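Local coordinates for HydG protein (Carboxydothermus hydrogenoformans, PDB 4RTB) that matures [FeFe]-hydrogenase as a radical SAM CO/CN synthase, binding S-adenosylmethionine and a [4Fe-4S] cluster, at residues 100-105 against 147-152; 129-134 against 165-170; 160-165 against 193-198; 181-186 against 199-204; 279-284 against 321-326. All coordinates share one frame; numbering follows the deposited sequence.

Contact 1 (100-105 against 147-152)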
# COMPACT_ATOMS: atom_id res chain seq x y z
N ALA A 100 1.76 9.30 5.43
CA ALA A 100 2.19 10.29 4.45
C ALA A 100 3.54 9.91 3.86
O ALA A 100 4.48 9.57 4.60
CB ALA A 100 2.25 11.67 5.08
N PRO A 101 3.65 9.94 2.53
CA PRO A 101 4.91 9.63 1.85
C PRO A 101 5.86 10.82 1.87
O PRO A 101 5.47 11.94 1.52
CB PRO A 101 4.47 9.30 0.43
CG PRO A 101 3.22 10.08 0.24
CD PRO A 101 2.54 10.14 1.58
N LEU A 102 7.10 10.59 2.28
CA LEU A 102 8.12 11.63 2.23
C LEU A 102 9.12 11.31 1.13
O LEU A 102 9.90 10.36 1.23
CB LEU A 102 8.82 11.78 3.58
CG LEU A 102 9.95 12.81 3.65
CD1 LEU A 102 9.55 14.11 2.97
CD2 LEU A 102 10.35 13.06 5.09
N TYR A 103 9.07 12.10 0.06
CA TYR A 103 10.01 11.97 -1.03
C TYR A 103 11.33 12.63 -0.65
O TYR A 103 11.38 13.84 -0.43
CB TYR A 103 9.44 12.59 -2.31
CG TYR A 103 8.40 11.72 -2.98
CD1 TYR A 103 7.13 11.57 -2.43
CD2 TYR A 103 8.68 11.06 -4.16
CE1 TYR A 103 6.18 10.77 -3.04
CE2 TYR A 103 7.74 10.26 -4.78
CZ TYR A 103 6.49 10.12 -4.22
OH TYR A 103 5.55 9.33 -4.83
N LEU A 104 12.39 11.83 -0.55
CA LEU A 104 13.68 12.36 -0.15
C LEU A 104 14.50 12.81 -1.36
O LEU A 104 15.33 13.71 -1.25
CB LEU A 104 14.47 11.33 0.66
CG LEU A 104 13.99 11.08 2.09
CD1 LEU A 104 14.91 10.10 2.80
CD2 LEU A 104 13.91 12.39 2.85
N SER A 105 14.26 12.19 -2.50
CA SER A 105 15.01 12.51 -3.71
C SER A 105 14.30 12.04 -4.97
O SER A 105 13.69 10.97 -4.99
CB SER A 105 16.41 11.88 -3.64
OG SER A 105 17.22 12.32 -4.71
N THR A 147 1.70 10.23 11.91
CA THR A 147 2.76 9.63 12.70
C THR A 147 3.47 8.53 11.93
O THR A 147 4.46 7.97 12.39
CB THR A 147 2.23 9.04 14.02
OG1 THR A 147 1.25 8.03 13.72
CG2 THR A 147 1.59 10.12 14.87
N ARG A 148 2.95 8.22 10.75
CA ARG A 148 3.54 7.19 9.91
C ARG A 148 4.02 7.81 8.61
O ARG A 148 3.29 8.54 7.94
CB ARG A 148 2.53 6.07 9.64
CG ARG A 148 2.03 5.35 10.89
CD ARG A 148 1.14 4.20 10.48
NE ARG A 148 1.76 3.48 9.38
CZ ARG A 148 1.48 2.22 9.03
NH1 ARG A 148 0.59 1.52 9.71
NH2 ARG A 148 2.12 1.67 8.01
N ILE A 149 5.27 7.53 8.25
CA ILE A 149 5.89 8.12 7.07
C ILE A 149 6.39 7.03 6.12
O ILE A 149 6.85 5.98 6.56
CB ILE A 149 7.06 9.06 7.47
CG1 ILE A 149 6.55 10.18 8.39
CG2 ILE A 149 7.74 9.66 6.25
CD1 ILE A 149 7.58 11.25 8.68
N LEU A 150 6.27 7.28 4.81
CA LEU A 150 6.80 6.37 3.80
C LEU A 150 7.91 7.05 3.00
O LEU A 150 7.63 7.75 2.03
CB LEU A 150 5.68 5.88 2.87
CG LEU A 150 5.90 4.66 1.97
CD1 LEU A 150 6.11 5.05 0.51
CD2 LEU A 150 7.05 3.78 2.46
N LEU A 151 9.16 6.84 3.41
CA LEU A 151 10.30 7.40 2.69
C LEU A 151 10.43 6.80 1.30
O LEU A 151 10.51 5.58 1.14
CB LEU A 151 11.60 7.17 3.46
CG LEU A 151 11.76 7.86 4.81
CD1 LEU A 151 13.12 7.52 5.40
CD2 LEU A 151 11.60 9.37 4.67
N VAL A 152 10.46 7.66 0.29
CA VAL A 152 10.53 7.21 -1.09
C VAL A 152 11.62 7.99 -1.84
O VAL A 152 11.75 9.20 -1.69
CB VAL A 152 9.16 7.37 -1.79
CG1 VAL A 152 8.47 8.64 -1.31
CG2 VAL A 152 9.29 7.34 -3.30

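Contact 2 (129-134 against 165-170)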
# COMPACT_ATOMS: atom_id res chain seq x y z
N LEU A 129 17.39 16.11 -0.71
CA LEU A 129 17.20 16.90 0.50
C LEU A 129 18.33 16.74 1.51
O LEU A 129 18.78 15.63 1.78
CB LEU A 129 15.88 16.52 1.16
CG LEU A 129 14.62 16.83 0.35
CD1 LEU A 129 13.45 16.01 0.86
CD2 LEU A 129 14.31 18.32 0.43
N SER A 130 18.78 17.86 2.07
CA SER A 130 19.76 17.82 3.15
C SER A 130 19.12 17.23 4.40
O SER A 130 17.92 16.98 4.44
CB SER A 130 20.30 19.22 3.45
OG SER A 130 19.31 20.03 4.07
N LEU A 131 19.94 17.00 5.42
CA LEU A 131 19.44 16.45 6.68
C LEU A 131 18.41 17.39 7.31
O LEU A 131 17.34 16.95 7.74
CB LEU A 131 20.59 16.20 7.65
CG LEU A 131 20.20 15.40 8.89
CD1 LEU A 131 20.56 13.93 8.70
CD2 LEU A 131 20.86 15.97 10.13
N GLU A 132 18.74 18.67 7.34
CA GLU A 132 17.85 19.68 7.90
C GLU A 132 16.53 19.74 7.15
O GLU A 132 15.46 19.85 7.76
CB GLU A 132 18.53 21.06 7.89
CG GLU A 132 19.92 21.07 8.53
N GLU A 133 16.59 19.67 5.82
CA GLU A 133 15.39 19.71 4.99
C GLU A 133 14.49 18.50 5.23
O GLU A 133 13.29 18.66 5.46
CB GLU A 133 15.78 19.80 3.50
CG GLU A 133 15.97 21.22 3.00
CD GLU A 133 16.90 21.31 1.81
OE1 GLU A 133 17.34 22.43 1.48
OE2 GLU A 133 17.19 20.26 1.20
N ALA A 134 15.06 17.30 5.18
CA ALA A 134 14.31 16.08 5.42
C ALA A 134 13.67 16.07 6.81
O ALA A 134 12.48 15.77 6.96
CB ALA A 134 15.21 14.86 5.25
N LEU A 165 20.58 7.50 4.08
CA LEU A 165 19.55 7.07 5.02
C LEU A 165 20.15 6.77 6.39
O LEU A 165 19.50 6.97 7.42
CB LEU A 165 18.83 5.83 4.49
CG LEU A 165 17.90 6.05 3.29
CD1 LEU A 165 17.31 4.73 2.82
CD2 LEU A 165 16.80 7.03 3.65
N GLU A 166 21.39 6.29 6.41
CA GLU A 166 22.07 5.98 7.66
C GLU A 166 22.26 7.24 8.50
O GLU A 166 22.35 7.16 9.73
CB GLU A 166 23.43 5.32 7.40
CG GLU A 166 23.38 3.80 7.45
CD GLU A 166 24.57 3.17 6.76
OE1 GLU A 166 25.38 3.91 6.16
OE2 GLU A 166 24.69 1.92 6.81
N GLU A 167 22.31 8.39 7.85
CA GLU A 167 22.36 9.64 8.59
C GLU A 167 20.98 10.25 8.80
O GLU A 167 20.74 10.90 9.82
CB GLU A 167 23.27 10.65 7.88
CG GLU A 167 24.65 10.77 8.51
CD GLU A 167 25.25 12.16 8.35
OE1 GLU A 167 24.66 12.98 7.61
OE2 GLU A 167 26.29 12.43 8.98
N ILE A 168 20.07 10.05 7.86
CA ILE A 168 18.78 10.73 7.91
C ILE A 168 17.73 10.06 8.81
O ILE A 168 17.07 10.73 9.60
CB ILE A 168 18.20 10.90 6.49
CG1 ILE A 168 18.93 12.04 5.78
CG2 ILE A 168 16.70 11.17 6.53
CD1 ILE A 168 18.19 12.62 4.60
N ILE A 169 17.58 8.74 8.70
CA ILE A 169 16.53 8.04 9.44
C ILE A 169 16.65 8.15 10.97
O ILE A 169 15.66 8.51 11.63
CB ILE A 169 16.46 6.55 9.03
CG1 ILE A 169 15.88 6.43 7.61
CG2 ILE A 169 15.61 5.76 10.01
CD1 ILE A 169 15.75 5.01 7.13
N PRO A 170 17.83 7.87 11.55
CA PRO A 170 17.91 8.04 13.00
C PRO A 170 17.70 9.48 13.43
O PRO A 170 17.18 9.74 14.52
CB PRO A 170 19.34 7.59 13.34
CG PRO A 170 19.76 6.75 12.19
CD PRO A 170 19.11 7.37 11.00

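Contact 3 (160-165 against 193-198)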
# COMPACT_ATOMS: atom_id res chain seq x y z
N LYS A 160 25.62 4.97 -1.67
CA LYS A 160 25.11 6.33 -1.65
C LYS A 160 23.85 6.43 -0.79
O LYS A 160 23.85 7.05 0.28
CB LYS A 160 24.81 6.81 -3.07
CG LYS A 160 25.65 7.98 -3.55
CD LYS A 160 24.75 9.06 -4.15
CE LYS A 160 25.54 10.06 -4.98
NZ LYS A 160 24.66 11.13 -5.53
N THR A 161 22.78 5.81 -1.29
CA THR A 161 21.47 5.85 -0.64
C THR A 161 21.54 5.36 0.79
O THR A 161 20.93 5.95 1.68
CB THR A 161 20.43 4.98 -1.37
OG1 THR A 161 20.73 3.59 -1.17
CG2 THR A 161 20.43 5.28 -2.85
N LEU A 162 22.28 4.28 1.02
CA LEU A 162 22.32 3.69 2.34
C LEU A 162 23.07 4.55 3.34
O LEU A 162 22.72 4.57 4.52
CB LEU A 162 22.92 2.29 2.28
CG LEU A 162 21.93 1.26 1.77
CD1 LEU A 162 22.57 -0.10 1.73
CD2 LEU A 162 20.68 1.24 2.65
N SER A 163 24.09 5.27 2.89
CA SER A 163 24.78 6.21 3.78
C SER A 163 23.85 7.37 4.12
O SER A 163 23.67 7.75 5.29
CB SER A 163 26.07 6.71 3.14
OG SER A 163 26.79 5.64 2.57
N TYR A 164 23.25 7.92 3.06
CA TYR A 164 22.26 8.98 3.14
C TYR A 164 21.18 8.68 4.19
O TYR A 164 20.92 9.49 5.09
CB TYR A 164 21.63 9.17 1.76
CG TYR A 164 20.64 10.30 1.63
CD1 TYR A 164 19.29 10.04 1.47
CD2 TYR A 164 21.06 11.63 1.63
CE1 TYR A 164 18.37 11.07 1.33
CE2 TYR A 164 20.16 12.66 1.49
CZ TYR A 164 18.81 12.38 1.34
OH TYR A 164 17.90 13.40 1.20
N LEU A 165 20.58 7.50 4.08
CA LEU A 165 19.55 7.07 5.02
C LEU A 165 20.15 6.77 6.39
O LEU A 165 19.50 6.97 7.42
CB LEU A 165 18.83 5.83 4.49
CG LEU A 165 17.90 6.05 3.29
CD1 LEU A 165 17.31 4.73 2.82
CD2 LEU A 165 16.80 7.03 3.65
N TYR A 193 20.77 -4.77 2.98
CA TYR A 193 19.61 -5.00 3.83
C TYR A 193 20.03 -5.20 5.28
O TYR A 193 19.31 -4.82 6.20
CB TYR A 193 18.81 -6.20 3.33
CG TYR A 193 18.04 -5.93 2.06
CD1 TYR A 193 17.32 -4.75 1.91
CD2 TYR A 193 18.05 -6.83 1.01
CE1 TYR A 193 16.61 -4.49 0.75
CE2 TYR A 193 17.35 -6.58 -0.16
CZ TYR A 193 16.63 -5.41 -0.28
OH TYR A 193 15.93 -5.15 -1.44
N GLU A 194 21.21 -5.80 5.49
CA GLU A 194 21.78 -5.89 6.83
C GLU A 194 22.06 -4.49 7.37
O GLU A 194 21.95 -4.25 8.57
CB GLU A 194 23.05 -6.73 6.83
CG GLU A 194 22.82 -8.22 7.00
N ARG A 195 22.43 -3.58 6.48
CA ARG A 195 22.68 -2.20 6.87
C ARG A 195 21.36 -1.50 7.20
O ARG A 195 21.29 -0.69 8.12
CB ARG A 195 23.43 -1.44 5.77
CG ARG A 195 24.89 -1.83 5.62
CD ARG A 195 25.57 -1.08 4.47
NE ARG A 195 25.70 0.35 4.74
CZ ARG A 195 26.18 1.23 3.86
NH1 ARG A 195 26.26 2.52 4.19
NH2 ARG A 195 26.57 0.83 2.66
N LEU A 196 20.32 -1.84 6.45
CA LEU A 196 19.02 -1.20 6.60
C LEU A 196 18.32 -1.64 7.88
O LEU A 196 17.68 -0.83 8.56
CB LEU A 196 18.13 -1.48 5.39
CG LEU A 196 16.96 -0.50 5.21
CD1 LEU A 196 17.48 0.91 5.02
CD2 LEU A 196 16.08 -0.91 4.04
N LYS A 197 18.44 -2.92 8.22
CA LYS A 197 17.84 -3.47 9.43
C LYS A 197 18.37 -2.76 10.68
O LYS A 197 17.66 -2.68 11.69
CB LYS A 197 18.11 -4.98 9.52
CG LYS A 197 17.36 -5.69 10.64
N LYS A 198 19.59 -2.24 10.61
CA LYS A 198 20.19 -1.51 11.73
C LYS A 198 19.56 -0.13 11.91
O LYS A 198 19.69 0.48 12.97
CB LYS A 198 21.70 -1.36 11.53
CG LYS A 198 22.50 -2.64 11.70

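Contact 4 (181-186 against 199-204). With SAM (S-adenosylmethionine), chain B.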
# COMPACT_ATOMS: atom_id res chain seq x y z
N ILE A 181 8.81 4.56 10.48
CA ILE A 181 9.33 4.90 9.16
C ILE A 181 9.34 3.66 8.28
O ILE A 181 10.06 2.69 8.53
CB ILE A 181 10.75 5.49 9.22
CG1 ILE A 181 10.72 6.94 9.68
CG2 ILE A 181 11.40 5.44 7.85
CD1 ILE A 181 10.84 7.13 11.17
N ASN A 182 8.50 3.69 7.24
CA ASN A 182 8.52 2.65 6.22
C ASN A 182 9.38 3.10 5.05
O ASN A 182 9.61 4.30 4.87
CB ASN A 182 7.10 2.33 5.74
CG ASN A 182 6.29 1.60 6.79
OD1 ASN A 182 6.84 0.98 7.70
ND2 ASN A 182 4.97 1.65 6.66
N VAL A 183 9.84 2.14 4.26
CA VAL A 183 10.84 2.44 3.25
C VAL A 183 10.51 1.85 1.89
O VAL A 183 10.28 0.64 1.76
CB VAL A 183 12.23 1.95 3.71
CG1 VAL A 183 13.14 1.71 2.52
CG2 VAL A 183 12.85 2.94 4.68
N ASN A 184 10.48 2.71 0.88
CA ASN A 184 10.31 2.26 -0.50
C ASN A 184 11.58 2.53 -1.31
O ASN A 184 11.63 3.45 -2.12
CB ASN A 184 9.12 2.96 -1.14
CG ASN A 184 8.75 2.35 -2.48
OD1 ASN A 184 8.16 3.01 -3.34
ND2 ASN A 184 9.10 1.08 -2.67
N ILE A 185 12.60 1.71 -1.07
CA ILE A 185 13.90 1.87 -1.71
C ILE A 185 14.18 0.74 -2.70
O ILE A 185 13.84 -0.41 -2.44
CB ILE A 185 15.03 1.95 -0.65
CG1 ILE A 185 15.01 3.31 0.05
CG2 ILE A 185 16.40 1.71 -1.27
CD1 ILE A 185 15.05 4.48 -0.91
N ALA A 186 14.78 1.08 -3.84
CA ALA A 186 15.21 0.12 -4.85
C ALA A 186 15.99 -1.06 -4.25
O ALA A 186 16.62 -0.90 -3.20
CB ALA A 186 16.04 0.83 -5.90
N LEU A 199 18.89 0.36 10.88
CA LEU A 199 18.28 1.69 10.92
C LEU A 199 16.94 1.68 11.63
O LEU A 199 16.33 2.73 11.83
CB LEU A 199 18.11 2.24 9.50
CG LEU A 199 19.41 2.51 8.74
CD1 LEU A 199 19.13 3.28 7.46
CD2 LEU A 199 20.40 3.26 9.61
N LYS A 200 16.49 0.48 12.00
CA LYS A 200 15.24 0.28 12.73
C LYS A 200 14.02 0.79 11.97
O LYS A 200 13.17 1.48 12.54
CB LYS A 200 15.31 0.95 14.10
CG LYS A 200 16.35 0.38 15.04
CD LYS A 200 16.37 1.16 16.34
CE LYS A 200 17.37 0.59 17.33
NZ LYS A 200 17.39 1.38 18.60
N ILE A 201 13.93 0.45 10.69
CA ILE A 201 12.76 0.81 9.90
C ILE A 201 11.61 -0.15 10.17
O ILE A 201 11.83 -1.27 10.63
CB ILE A 201 13.07 0.82 8.39
CG1 ILE A 201 13.63 -0.53 7.95
CG2 ILE A 201 14.03 1.94 8.05
CD1 ILE A 201 12.71 -1.31 7.03
N GLY A 202 10.39 0.29 9.89
CA GLY A 202 9.23 -0.55 10.09
C GLY A 202 9.09 -1.58 8.98
O GLY A 202 9.42 -2.75 9.16
N THR A 203 8.61 -1.12 7.83
CA THR A 203 8.34 -2.01 6.70
C THR A 203 9.13 -1.58 5.48
O THR A 203 9.22 -0.40 5.15
CB THR A 203 6.84 -2.04 6.36
OG1 THR A 203 6.09 -2.43 7.51
CG2 THR A 203 6.57 -3.01 5.22
N TYR A 204 9.71 -2.56 4.79
CA TYR A 204 10.43 -2.32 3.55
C TYR A 204 9.55 -2.68 2.36
O TYR A 204 9.24 -3.85 2.13
CB TYR A 204 11.73 -3.12 3.53
CG TYR A 204 12.37 -3.18 2.16
CD1 TYR A 204 12.39 -4.37 1.44
CD2 TYR A 204 12.95 -2.05 1.60
CE1 TYR A 204 12.98 -4.43 0.20
CE2 TYR A 204 13.54 -2.11 0.35
CZ TYR A 204 13.55 -3.30 -0.35
OH TYR A 204 14.13 -3.35 -1.59
N SAM B . 12.59 4.02 -7.00
CA SAM B . 12.09 2.86 -6.27
C SAM B . 11.48 1.79 -7.17
O SAM B . 11.36 1.95 -8.38
OXT SAM B . 11.09 0.73 -6.69
CB SAM B . 11.06 3.26 -5.22
CG SAM B . 10.34 4.59 -5.42
SD SAM B . 9.22 4.76 -6.83
CE SAM B . 9.13 6.55 -6.86
C5' SAM B . 7.61 4.55 -6.05
C4' SAM B . 6.56 3.83 -6.89
O4' SAM B . 5.77 4.70 -7.68
C3' SAM B . 7.19 2.86 -7.88
O3' SAM B . 7.39 1.60 -7.28
C2' SAM B . 6.17 2.79 -9.00
O2' SAM B . 5.46 1.57 -8.94
C1' SAM B . 5.20 3.93 -8.72
N9 SAM B . 5.04 4.70 -9.96
C8 SAM B . 6.04 5.20 -10.75
N7 SAM B . 5.48 5.84 -11.80
C5 SAM B . 4.14 5.75 -11.69
C6 SAM B . 3.11 6.23 -12.49
N6 SAM B . 3.38 6.92 -13.59
N1 SAM B . 1.80 5.98 -12.13
C2 SAM B . 1.52 5.27 -10.98
N3 SAM B . 2.55 4.80 -10.19
C4 SAM B . 3.84 5.04 -10.54

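Contact 5 (279-284 against 321-326)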
# COMPACT_ATOMS: atom_id res chain seq x y z
N PRO A 279 3.77 -11.50 3.31
CA PRO A 279 3.99 -10.06 3.24
C PRO A 279 3.05 -9.32 4.17
O PRO A 279 1.87 -9.68 4.27
CB PRO A 279 3.69 -9.71 1.78
CG PRO A 279 3.69 -11.01 1.06
CD PRO A 279 3.26 -12.04 2.04
N HIS A 280 3.56 -8.29 4.84
CA HIS A 280 2.72 -7.47 5.70
C HIS A 280 1.67 -6.73 4.88
O HIS A 280 0.50 -6.71 5.24
CB HIS A 280 3.58 -6.49 6.48
CG HIS A 280 2.79 -5.63 7.42
ND1 HIS A 280 3.25 -4.40 7.85
CD2 HIS A 280 1.59 -5.82 8.00
CE1 HIS A 280 2.34 -3.87 8.66
NE2 HIS A 280 1.33 -4.71 8.77
N THR A 281 2.11 -6.11 3.78
CA THR A 281 1.21 -5.31 2.95
C THR A 281 1.35 -5.60 1.46
O THR A 281 2.44 -5.89 0.96
CB THR A 281 1.44 -3.79 3.15
OG1 THR A 281 2.64 -3.40 2.48
CG2 THR A 281 1.53 -3.43 4.62
N VAL A 282 0.23 -5.52 0.75
CA VAL A 282 0.22 -5.50 -0.71
C VAL A 282 -0.26 -4.13 -1.18
O VAL A 282 -1.40 -3.74 -0.91
CB VAL A 282 -0.67 -6.60 -1.31
CG1 VAL A 282 -0.79 -6.42 -2.81
CG2 VAL A 282 -0.12 -7.98 -0.98
N SER A 283 0.61 -3.40 -1.88
CA SER A 283 0.27 -2.08 -2.39
C SER A 283 -0.31 -2.19 -3.80
O SER A 283 0.33 -2.77 -4.68
CB SER A 283 1.50 -1.17 -2.40
OG SER A 283 2.11 -1.11 -1.13
N VAL A 284 -1.50 -1.64 -4.01
CA VAL A 284 -2.11 -1.73 -5.34
C VAL A 284 -2.34 -0.36 -5.97
O VAL A 284 -3.36 0.29 -5.76
CB VAL A 284 -3.46 -2.49 -5.28
CG1 VAL A 284 -3.21 -3.98 -5.32
CG2 VAL A 284 -4.26 -2.10 -4.04
N GLY A 321 -2.56 -6.77 4.84
CA GLY A 321 -3.01 -5.41 4.61
C GLY A 321 -2.94 -5.02 3.15
O GLY A 321 -2.13 -5.55 2.40
N ILE A 322 -3.81 -4.10 2.75
CA ILE A 322 -3.81 -3.60 1.38
C ILE A 322 -3.62 -2.09 1.38
O ILE A 322 -4.36 -1.36 2.04
CB ILE A 322 -5.11 -3.96 0.64
CG1 ILE A 322 -5.22 -5.48 0.47
CG2 ILE A 322 -5.18 -3.27 -0.71
CD1 ILE A 322 -6.48 -5.93 -0.25
N ILE A 323 -2.63 -1.61 0.63
CA ILE A 323 -2.31 -0.19 0.62
C ILE A 323 -2.73 0.50 -0.68
O ILE A 323 -2.43 0.03 -1.78
CB ILE A 323 -0.81 0.06 0.85
CG1 ILE A 323 -0.34 -0.65 2.13
CG2 ILE A 323 -0.52 1.55 0.94
CD1 ILE A 323 1.05 -0.24 2.58
N LEU A 324 -3.43 1.62 -0.53
CA LEU A 324 -3.83 2.46 -1.65
C LEU A 324 -2.83 3.61 -1.80
O LEU A 324 -3.02 4.69 -1.24
CB LEU A 324 -5.24 3.01 -1.43
CG LEU A 324 -5.94 3.65 -2.64
CD1 LEU A 324 -6.42 2.56 -3.59
CD2 LEU A 324 -7.08 4.54 -2.20
N SER A 325 -1.77 3.38 -2.57
CA SER A 325 -0.72 4.38 -2.73
C SER A 325 -1.16 5.54 -3.62
O SER A 325 -0.81 6.69 -3.37
CB SER A 325 0.55 3.73 -3.29
OG SER A 325 0.24 2.69 -4.20
N THR A 326 -1.92 5.24 -4.66
CA THR A 326 -2.36 6.26 -5.61
C THR A 326 -3.51 7.11 -5.06
O THR A 326 -4.40 6.60 -4.37
CB THR A 326 -2.80 5.62 -6.94
OG1 THR A 326 -3.60 4.46 -6.68
CG2 THR A 326 -1.58 5.21 -7.75

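Contact 1 (100-105 against 147-152)
Ala100 through Tyr103 run parallel to Ile149 through Val152 as neighbouring strands of the radical SAM barrel, the two strands of a beta-alpha-beta crossover through helix 131-144. Backbone bonds come first. Ala100 and Leu102 each spend both polar groups on the partner: Ala100 N donates to Arg148 O and Leu102 N to Leu150 O, while Ala100 O accepts from Leu150 N and Leu102 O from Val152 N. A fifth bond joins Leu104 N to Val152 O at 2.9 Å. Pro101, which has no N-H, costs this pairing nothing, because its backbone faces the other way; its CA still lies against Leu150 O.

Aliphatic packing fills the side turned to helices 131-144 and 158-175, where branched hydrocarbons suit a dry core. Leu102 CB meets Ile149 CG2 at 3.6 Å, and Leu102 lies alongside Leu151, pointing the same way. Leu104 CD1 approaches Leu151 CD2 to 3.9 Å.

The other face carries Tyr103 and Val152, close to the bound S-adenosylmethionine, which Val152 touches. Tyr103 combines a broad apolar ring with a hydroxyl hydrogen-bonded to OE1 of Gln366, a residue that binds S-adenosylmethionine. With an alanine at Tyr103, Val152 would probably lose the aromatic surface laid against it and Gln366 its hydroxyl partner. A chi1 of -77° sets the ring beside its own backbone N and over the valine. There Val152 CG1 makes a CH-pi contact 3.4 Å from the Tyr103 ring centroid and 11° off its normal, while Val152 CG2 reaches Tyr103 CE2 at 3.6 Å.

Contact 2 (129-134 against 165-170)
The helical layer outside the radical SAM barrel is joined here, as Leu131 and Ala134 in the first turn of helix 131-144 pack on Ile168 of helix 158-175. The contact is small and wholly apolar in its side chains. Ile168 brings three of its carbons to it. Ile168 CG1 lies 3.8 Å from Leu131 CD1. Ile168 CD1 rests on Ala134 CB at the same distance, with Ile168 CG2 a little farther from that methyl. The short side chain of Ala134 suits a place where Ile168 comes in from one helix and Leu104 of the barrel strand also touches it.

Leu131 approaches from the more open edge. With CG anti to the backbone N (chi1 -169°), its CD1 methyl comes over the backbone of the facing helix, 3.7 Å from Ile168 CA, and also brushes the CB of Glu167, an exposed residue.

A capping box closes the start of the helix. Ser130 OG accepts from Glu133 N at 3.3 Å, and Glu133 OE2 accepts in return from Ser130 N at 3.0 Å, met from above the carboxylate plane. A serine with its short hydroxyl and a glutamate three residues on suit these two jobs, tying up N-H groups that no preceding turn can satisfy. Just before it, Leu129 O is bonded to Tyr164 OH, a second tie to helix 158-175. Neighbouring crossover helices packed through aliphatic side chains on the outside of a curled parallel sheet are the arrangement found in alpha/beta barrels such as the radical SAM fold.

Contact 3 (160-165 against 193-198)
Arg195 reaches from helix 190-197 to lie over Leu162 of helix 158-175, the short segments running 9° from parallel with their axes 10.5 Å apart. From CB the chain sets off toward the other helix, and Arg195 CD passes Leu162 CD1 at 4.2 Å. A bend at chi3 (67°) then turns the head across the leucine. Arg195 NE also skirts Leu162 CB, and CZ sits 3.8 Å from that CB, which lies over the centre of one guanidinium face. The two terminal nitrogens straddle the same carbon, NH2 at 3.9 Å from Leu162 CB. At the edge, NH1 is in plane with Ser163 OG but 3.6 Å away; the serine hydroxyl bonds instead to Asp159 O, while NH1 forms a salt bridge with Glu166 OE1.

Deeper in, Leu196 CD1 meets Leu162 CD2 at 4.0 Å, the two leucines crossing at about a right angle, and Leu165 CD1 closes this apolar patch. A methionine in place of Arg195 would probably leave Glu166 without its charged mate and Leu162 without its flat lid. Arginine fits because its flat faces pack on hydrocarbon while the N-H groups around its edge meet an acid, letting one partly exposed residue cover a leucine side chain and still pair with Glu166.

Contact 4 (181-186 against 199-204)
Val183 N donates to Thr203 O at 2.8 Å, fixing the loop after helix 190-197 to strand 180-184 one residue before the strand reaches the cofactor. Asn184 is that next residue. Its backbone O lies 3.2 Å from CB of S-adenosylmethionine, and with CG anti to the backbone N (chi1 -169°) its OD1 comes 3.2 Å from C5' of the cofactor and also close to the cofactor's own CG. The amide's other end is held by Gln205 O, to which Asn184 ND2 donates.

Around this lies the strand-loop pairing. Gly202 N bonds to Ile181 O, and Thr203 N bonds to Asn182 OD1 at 2.7 Å, approaching from above the amide carbonyl plane. Glycine suits its place, since a CB there would run into Asn182 OD1. Val183 divides its branches: CG2 meets Ile201 CG2 at 3.7 Å, the chains at about a right angle, while CG1 lies in plane at the edge of the Tyr204 ring, 3.9 Å from CD2. The Tyr204 hydroxyl, near Ile185 O, is bonded to Tyr193 OH of helix 190-197.

Farther out, backbone bonds to Ile149 and Leu151 hold the strand's other side, and Ile169 backs Ile201. The side-chain oxygen of Asn184, OD1, lies against two carbons bonded to the positively charged sulfur of S-adenosylmethionine, a placement that would probably be electrostatically favourable.

Contact 5 (279-284 against 321-326)
Gly321 and Ile323 bond to the backbones of His280, Val282 and Val284, pairing strands 321-324 and 281-283 in parallel within a beta-alpha-beta unit whose crossover is helix 303-316. Gly321 opens the pairing: its N gives a weak bond to His280 O, and its O accepts from Val282 N at 2.9 Å in a nearly straight bond (169°). A side chain here would point to the same face as Thr281 and come close to His280 O; glycine avoids adding bulk at this point. The same Gly321 O also receives the CA-H of Thr281.

Ile322 turns to the opposite face, toward the helix, where it packs on Leu313. Its CG2 meets Val284 CG2 at 3.6 Å, two beta-branched residues suited both to extended backbone and to a dry interface. Its N looks away from this pair, bonding to Ser342 OG.

Ile323 carries much of the contact. Its N donates to Val282 O and its O accepts from Val284 N, each at 2.9 Å. The side chain returns to the Thr281 face with CG1 beside the backbone N (chi1 -54°), so that CD1 crosses Thr281, 3.6 Å from its CB, while Ile323 CB lies 3.7 Å from Ser283 OG. Small hydroxyl residues leave room there for the long isoleucine, and Gln205 and Gln343 border the same face.

Leu324 follows, its CD1 grazing Val284 O. At Ser325 the chain leaves the strand, and the side chain of Thr326 comes near the bound S-adenosylmethionine. Where the pairing ends, Val284 CG2 also lies 3.6 Å from Ile323 O.

Overall arrangement
From the N terminus, strand 95-105 enters the sheet and the chain returns through helix 131-144 to pair in contact 1. Contact 2 crosses it, since 129-134 lies within that first loop and 165-170 beyond it, setting helix 131-144 against helix 158-175. Contact 3 crosses contact 2, shares Leu165 with it and adds helix 190-197 to the outer layer. Contact 4 crosses contact 3 in turn and continues the strand order from 148-153 through 180-184 toward 204-205. Contact 5 follows in series, a separate crossover in the same curled sheet near the chain's centre. Contacts 1, 4 and 5 lie in or against the sheet, each with a residue near S-adenosylmethionine; contacts 2 and 3 join the helices outside.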